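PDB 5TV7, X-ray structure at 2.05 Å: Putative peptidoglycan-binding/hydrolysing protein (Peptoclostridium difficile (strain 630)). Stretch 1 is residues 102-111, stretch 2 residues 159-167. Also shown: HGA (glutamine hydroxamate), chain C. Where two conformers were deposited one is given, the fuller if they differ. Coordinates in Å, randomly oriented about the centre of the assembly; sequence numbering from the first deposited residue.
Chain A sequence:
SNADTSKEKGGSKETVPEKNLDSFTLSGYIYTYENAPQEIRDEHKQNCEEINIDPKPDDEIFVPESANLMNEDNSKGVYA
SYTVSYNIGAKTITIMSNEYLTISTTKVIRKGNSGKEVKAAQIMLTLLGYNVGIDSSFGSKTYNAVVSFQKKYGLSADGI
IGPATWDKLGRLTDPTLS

Stretch 1 (102-111) TISTTKVIRK
Stretch 2, residues 159-167: GIIGPATWD

Stretch 1 leaves a strand (102-104), makes a type I turn from Ser104 to Lys107 (Lys107 N to Ser104 O, 3.2 Å), and continues extended; stretch 2 starts at Gly159 with phi/psi 73/11, a positive phi that favours glycine, then runs extended from Ile160 to Gly162, the N-cap of a helix beginning at Pro163. The two backbones are antiparallel, with CA-CA distances of 5.4 Å for Thr105-Pro163, 4.5 Å for Val108-Gly162, 5.3 Å for Ile109-Ile161 and 4.8 Å for Arg110-Ile160. Contact buries 576 Å², summed over both sides.

Trp166 gives the largest share, 106 Å². Its CA-to-CB bond points toward stretch 1, and chi1 -76° (m) with chi2 122° brings the indole against the turn. Trp166 NE1 donates to Lys107 O at 2.7 Å, with an N-H...O angle of 158°, the carbonyl lying near the ring plane, where the N-H points. Over one face, Ile103 CD1 (chi1 58°, chi2 82°, both p) sits 3.9 Å from the centroid of the Trp166 six-membered ring and 8° off its normal, a CH-pi contact. Thr105 CG2 (chi1 p) packs 3.7 Å from Trp166 CB, while Thr105 O receives a CA-H...O contact from Pro163 CA at 3.3 Å.

Ile109, covered over 78 Å², pairs with Ile161 in a single antiparallel bridge: Ile109 N to Ile161 O and Ile161 N to Ile109 O are both 2.9 Å, at 160° and 153°. With phi/psi -121/153 and chi1 53° (p), chi2 176° (t), the Ile109 side chain places CG1 3.8 Å from Ile161 CB and CD1 3.7 Å from Trp166 CZ2, joining bridge and indole through apolar packing.

Ile160 (68 Å²; chi1 m, chi2 t) meets Val108 (chi1 t), Ile160 CG2 to Val108 CG1 at 3.3 Å, and its CD1 lies over one face of the Arg110 guanidinium. Beyond this pair, one water accepts from Lys111 N (2.8 Å) and donates to Gly159 O (2.7 Å).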

# COMPACT_ATOMS: atom_id res chain seq x y z
N THR A 102 7.82 -3.63 -9.62
CA THR A 102 6.85 -4.02 -10.65
C THR A 102 6.17 -5.34 -10.29
O THR A 102 6.83 -6.28 -9.85
CB THR A 102 7.52 -4.09 -12.04
OG1 THR A 102 7.95 -2.78 -12.42
CG2 THR A 102 6.57 -4.61 -13.10
N ILE A 103 4.85 -5.39 -10.48
CA ILE A 103 4.04 -6.58 -10.19
C ILE A 103 3.11 -6.91 -11.38
O ILE A 103 2.87 -6.05 -12.23
CB ILE A 103 3.27 -6.45 -8.84
CG1 ILE A 103 2.34 -5.24 -8.77
CG2 ILE A 103 4.24 -6.31 -7.69
CD1 ILE A 103 0.98 -5.42 -9.41
N SER A 104 2.68 -8.16 -11.47
CA SER A 104 1.76 -8.60 -12.52
C SER A 104 0.32 -8.44 -12.03
O SER A 104 0.01 -8.86 -10.92
CB SER A 104 2.00 -10.08 -12.85
OG SER A 104 1.06 -10.55 -13.80
N THR A 105 -0.55 -7.87 -12.85
CA THR A 105 -1.96 -7.71 -12.50
C THR A 105 -2.72 -9.05 -12.58
O THR A 105 -3.92 -9.08 -12.37
CB THR A 105 -2.66 -6.68 -13.39
OG1 THR A 105 -2.51 -7.03 -14.76
CG2 THR A 105 -2.08 -5.30 -13.18
N THR A 106 -2.02 -10.13 -12.94
CA THR A 106 -2.63 -11.46 -12.95
C THR A 106 -2.48 -12.14 -11.60
O THR A 106 -3.10 -13.16 -11.38
CB THR A 106 -2.00 -12.42 -14.01
OG1 THR A 106 -0.60 -12.58 -13.75
CG2 THR A 106 -2.20 -11.89 -15.41
N LYS A 107 -1.66 -11.58 -10.71
CA LYS A 107 -1.47 -12.15 -9.37
C LYS A 107 -2.67 -11.84 -8.50
O LYS A 107 -3.20 -10.74 -8.55
CB LYS A 107 -0.22 -11.59 -8.68
CG LYS A 107 1.08 -11.91 -9.39
CD LYS A 107 1.50 -13.36 -9.28
CE LYS A 107 2.58 -13.69 -10.30
NZ LYS A 107 3.71 -12.71 -10.34
N VAL A 108 -3.12 -12.83 -7.75
CA VAL A 108 -4.23 -12.64 -6.85
C VAL A 108 -3.67 -12.57 -5.43
O VAL A 108 -2.91 -13.46 -5.03
CB VAL A 108 -5.25 -13.80 -6.98
CG1 VAL A 108 -6.37 -13.65 -5.96
CG2 VAL A 108 -5.84 -13.81 -8.39
N ILE A 109 -3.99 -11.51 -4.69
CA ILE A 109 -3.60 -11.43 -3.27
C ILE A 109 -4.84 -11.28 -2.39
O ILE A 109 -5.87 -10.75 -2.82
CB ILE A 109 -2.55 -10.35 -2.95
CG1 ILE A 109 -2.97 -8.99 -3.48
CG2 ILE A 109 -1.20 -10.75 -3.55
CD1 ILE A 109 -2.02 -7.87 -3.11
N ARG A 110 -4.73 -11.74 -1.15
CA ARG A 110 -5.83 -11.71 -0.21
C ARG A 110 -5.33 -11.67 1.23
O ARG A 110 -4.11 -11.75 1.47
CB ARG A 110 -6.70 -12.94 -0.44
CG ARG A 110 -5.90 -14.22 -0.44
CD ARG A 110 -6.74 -15.39 -0.92
NE ARG A 110 -7.87 -15.66 -0.05
CZ ARG A 110 -8.80 -16.57 -0.32
NH1 ARG A 110 -8.72 -17.28 -1.44
NH2 ARG A 110 -9.81 -16.76 0.52
N LYS A 111 -6.26 -11.56 2.17
CA LYS A 111 -5.90 -11.49 3.58
C LYS A 111 -5.03 -12.68 3.99
O LYS A 111 -5.37 -13.83 3.71
CB LYS A 111 -7.15 -11.39 4.47
CG LYS A 111 -6.80 -11.18 5.94
CD LYS A 111 -8.02 -10.95 6.79
CE LYS A 111 -7.60 -10.68 8.22
NZ LYS A 111 -8.79 -10.60 9.11
N GLY A 159 -12.98 -8.67 -1.25
CA GLY A 159 -11.78 -8.38 -0.48
C GLY A 159 -10.51 -8.98 -1.07
O GLY A 159 -9.46 -8.95 -0.44
N ILE A 160 -10.60 -9.48 -2.29
CA ILE A 160 -9.47 -10.10 -2.96
C ILE A 160 -9.01 -9.22 -4.11
O ILE A 160 -9.82 -8.74 -4.90
CB ILE A 160 -9.87 -11.49 -3.48
CG1 ILE A 160 -10.25 -12.38 -2.29
CG2 ILE A 160 -8.74 -12.12 -4.29
CD1 ILE A 160 -10.60 -13.79 -2.66
N ILE A 161 -7.71 -8.98 -4.18
CA ILE A 161 -7.21 -8.17 -5.27
C ILE A 161 -6.77 -9.10 -6.38
O ILE A 161 -5.76 -9.78 -6.27
CB ILE A 161 -6.06 -7.24 -4.86
CG1 ILE A 161 -6.46 -6.42 -3.61
CG2 ILE A 161 -5.70 -6.34 -6.04
CD1 ILE A 161 -5.34 -5.55 -3.07
N GLY A 162 -7.58 -9.15 -7.42
CA GLY A 162 -7.31 -9.93 -8.61
C GLY A 162 -7.30 -8.97 -9.79
O GLY A 162 -7.30 -7.74 -9.60
N PRO A 163 -7.30 -9.50 -11.00
CA PRO A 163 -7.21 -8.71 -12.23
C PRO A 163 -8.10 -7.47 -12.32
O PRO A 163 -7.61 -6.40 -12.65
CB PRO A 163 -7.60 -9.72 -13.32
CG PRO A 163 -7.06 -11.01 -12.79
CD PRO A 163 -7.18 -10.95 -11.28
N ALA A 164 -9.40 -7.61 -12.04
CA ALA A 164 -10.32 -6.48 -12.15
C ALA A 164 -9.98 -5.37 -11.14
O ALA A 164 -10.04 -4.19 -11.47
CB ALA A 164 -11.76 -6.93 -11.98
N THR A 165 -9.64 -5.77 -9.92
CA THR A 165 -9.33 -4.79 -8.88
C THR A 165 -7.98 -4.09 -9.17
O THR A 165 -7.85 -2.89 -8.96
CB THR A 165 -9.37 -5.42 -7.48
OG1 THR A 165 -10.70 -5.92 -7.24
CG2 THR A 165 -9.03 -4.40 -6.39
N TRP A 166 -6.99 -4.85 -9.67
CA TRP A 166 -5.70 -4.25 -10.04
C TRP A 166 -5.89 -3.24 -11.13
O TRP A 166 -5.31 -2.17 -11.09
CB TRP A 166 -4.71 -5.27 -10.57
CG TRP A 166 -4.05 -6.16 -9.58
CD1 TRP A 166 -4.10 -7.52 -9.56
CD2 TRP A 166 -3.22 -5.77 -8.49
NE1 TRP A 166 -3.32 -8.00 -8.53
CE2 TRP A 166 -2.77 -6.94 -7.86
CE3 TRP A 166 -2.79 -4.53 -7.99
CZ2 TRP A 166 -1.94 -6.93 -6.73
CZ3 TRP A 166 -1.95 -4.51 -6.88
CH2 TRP A 166 -1.54 -5.70 -6.27
N ASP A 167 -6.71 -3.60 -12.11
CA ASP A 167 -6.97 -2.73 -13.25
C ASP A 167 -7.57 -1.40 -12.82
O ASP A 167 -7.14 -0.33 -13.28
CB ASP A 167 -7.92 -3.43 -14.22
CG ASP A 167 -8.28 -2.58 -15.42
OD1 ASP A 167 -7.40 -2.32 -16.28
OD2 ASP A 167 -9.46 -2.18 -15.51
N HGA C . -11.69 -9.80 -6.81
CA HGA C . -11.02 -10.46 -7.92
CB HGA C . -11.96 -11.53 -8.50
CG HGA C . -11.22 -12.73 -9.09
CD HGA C . -10.59 -13.62 -8.03
OE1 HGA C . -9.39 -13.80 -8.04
NE2 HGA C . -11.40 -14.17 -7.12
OZ2 HGA C . -10.89 -14.97 -6.10
C HGA C . -10.62 -9.43 -8.96
O HGA C . -10.40 -8.26 -8.58
OXT HGA C . -10.50 -9.76 -10.17
O HOH W 1 -8.86 -10.91 1.31